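Local coordinates for protein 4-hydroxybutyrate CoA-transferase (PDB 3D3U) that probably transfers coenzyme A between carboxylic acids such as acetate and 4-hydroxybutyrate, at residues D209-Q214 with N304-S309. Residues are numbered along the deposited sequence; the frame is centred on the assembly and turned at random.
Sequences DGDTLQ and NDRMVS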
loop_
_atom_site.group_PDB
_atom_site.type_symbol
_atom_site.label_atom_id
_atom_site.label_comp_id
_atom_site.label_asym_id
_atom_site.label_seq_id
_atom_site.Cartn_x
_atom_site.Cartn_y
_atom_site.Cartn_z
ATOM N N ASP A 209 8.469 21.141 9.182
ATOM C CA ASP A 209 7.563 21.772 8.207
ATOM C C ASP A 209 8.189 21.580 6.827
ATOM O O ASP A 209 9.375 21.821 6.674
ATOM C CB ASP A 209 7.396 23.269 8.445
ATOM C CG ASP A 209 7.020 23.579 9.837
ATOM O OD1 ASP A 209 7.219 22.719 10.710
ATOM O OD2 ASP A 209 6.563 24.672 10.215
ATOM N N GLY A 210 7.425 21.133 5.849
ATOM C CA GLY A 210 7.874 21.072 4.462
ATOM C C GLY A 210 8.266 19.723 3.891
ATOM O O GLY A 210 8.783 19.676 2.762
ATOM N N ASP A 211 8.019 18.645 4.638
ATOM C CA ASP A 211 8.628 17.339 4.379
ATOM C C ASP A 211 7.677 16.457 3.621
ATOM O O ASP A 211 6.509 16.426 3.990
ATOM C CB ASP A 211 8.853 16.609 5.690
ATOM C CG ASP A 211 9.979 17.132 6.448
ATOM O OD1 ASP A 211 10.368 16.501 7.460
ATOM O OD2 ASP A 211 10.541 18.221 6.126
ATOM N N THR A 212 8.079 15.691 2.630
ATOM C CA THR A 212 7.012 15.075 1.937
ATOM C C THR A 212 7.004 13.660 2.509
ATOM O O THR A 212 7.912 12.875 2.288
ATOM C CB THR A 212 7.172 15.203 0.445
ATOM O OG1 THR A 212 7.990 14.147 0.019
ATOM C CG2 THR A 212 8.019 16.484 -0.008
ATOM N N LEU A 213 6.021 13.339 3.326
ATOM C CA LEU A 213 6.007 12.030 4.019
ATOM C C LEU A 213 5.603 10.808 3.324
ATOM O O LEU A 213 4.724 10.847 2.496
ATOM C CB LEU A 213 4.989 12.028 5.148
ATOM C CG LEU A 213 4.994 13.189 6.120
ATOM C CD1 LEU A 213 3.714 13.173 6.938
ATOM C CD2 LEU A 213 6.265 13.340 6.948
ATOM N N GLN A 214 6.112 9.688 3.822
ATOM C CA GLN A 214 5.488 8.370 3.572
ATOM C C GLN A 214 5.178 7.547 4.783
ATOM O O GLN A 214 6.093 7.062 5.458
ATOM C CB GLN A 214 6.345 7.500 2.627
ATOM C CG GLN A 214 5.673 6.185 2.302
ATOM C CD GLN A 214 6.052 5.085 3.252
ATOM O OE1 GLN A 214 7.180 4.680 3.289
ATOM N NE2 GLN A 214 5.129 4.648 4.052
ATOM N N ASN A 304 11.925 13.265 -4.523
ATOM C CA ASN A 304 11.227 14.085 -3.550
ATOM C C ASN A 304 12.084 14.559 -2.363
ATOM O O ASN A 304 12.516 13.748 -1.545
ATOM C CB ASN A 304 10.061 13.280 -3.057
ATOM C CG ASN A 304 8.774 13.769 -3.570
ATOM O OD1 ASN A 304 8.417 15.031 -3.547
ATOM N ND2 ASN A 304 7.969 12.793 -3.953
ATOM N N ASP A 305 12.304 15.859 -2.216
ATOM C CA ASP A 305 13.152 16.268 -1.084
ATOM C C ASP A 305 12.594 16.184 0.314
ATOM O O ASP A 305 11.324 16.284 0.551
ATOM C CB ASP A 305 13.673 17.640 -1.296
ATOM C CG ASP A 305 14.518 17.683 -2.475
ATOM O OD1 ASP A 305 15.256 18.622 -2.694
ATOM O OD2 ASP A 305 14.498 16.737 -3.264
ATOM N N ARG A 306 13.512 16.018 1.262
ATOM C CA ARG A 306 13.021 15.952 2.628
ATOM C C ARG A 306 12.052 14.794 2.628
ATOM O O ARG A 306 10.930 14.925 3.070
ATOM C CB ARG A 306 12.262 17.265 3.030
ATOM C CG ARG A 306 13.111 18.459 2.829
ATOM C CD ARG A 306 12.404 19.722 2.382
ATOM N NE ARG A 306 13.481 20.706 2.300
ATOM C CZ ARG A 306 13.971 21.405 3.360
ATOM N NH1 ARG A 306 14.989 22.254 3.169
ATOM N NH2 ARG A 306 13.432 21.308 4.603
ATOM N N MET A 307 12.421 13.675 2.051
ATOM C CA MET A 307 11.414 12.635 2.009
ATOM C C MET A 307 11.581 11.908 3.283
ATOM O O MET A 307 12.684 11.419 3.534
ATOM C CB MET A 307 11.669 11.669 0.894
ATOM C CG MET A 307 10.872 10.413 1.018
ATOM S SD MET A 307 9.180 10.479 0.370
ATOM C CE MET A 307 9.424 10.742 -1.387
ATOM N N VAL A 308 10.517 11.812 4.085
ATOM C CA VAL A 308 10.608 10.981 5.301
ATOM C C VAL A 308 9.640 9.776 5.441
ATOM O O VAL A 308 8.427 9.982 5.663
ATOM C CB VAL A 308 10.722 11.845 6.633
ATOM C CG1 VAL A 308 10.555 13.336 6.361
ATOM C CG2 VAL A 308 9.832 11.219 7.819
ATOM N N SER A 309 10.168 8.541 5.360
ATOM C CA SER A 309 9.277 7.356 5.307
ATOM C C SER A 309 9.149 6.865 6.691
ATOM O O SER A 309 10.169 6.801 7.399
ATOM C CB SER A 309 9.823 6.212 4.427
ATOM O OG SER A 309 11.224 6.205 4.537
#
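The carbonyl O of Val-308 takes the N-H of Gln-214 at 3.0 Å, nearly straight at 172°; the CA of Leu-213 adds a CA-H...O contact to the same oxygen. Thr-212 N reaches Arg-306 O at 3.0 Å along a more bent path, and Val-308 N returns a weak bond to Thr-212 O at 3.3 Å. Thr-212 thus bonds to the residues on either side of its partner Met-307, and Gln-214 repeats this about Ser-309, with Val-308 and Ile-310, as in parallel strands; the axes diverge by 19°. These are central neighbours in the mostly parallel second sheet of the chain, consistent with the family's Rossmann-like clan, with strand 235-237 beyond 212-215 and strand 352-356 beyond 307-311. On one face, Met-307 leaves with CG anti to its backbone N (chi1 166°), and the bend at chi2 lays SD beside Thr-212 O; Thr-212 CG2 meets Asp-305 O at 3.4 Å. Gln-214 OE1 touches Ser-309 CB on this face, and helix 338-345 covers that end of it. The other face carries Leu-213 CD2, 4.2 Å from Val-308 CG2. Before the strands, Asp-211 OD2 lies 4.5 Å from Arg-306 NH2, beyond salt-bridge range, while its OD1 accepts from Lys-208 N.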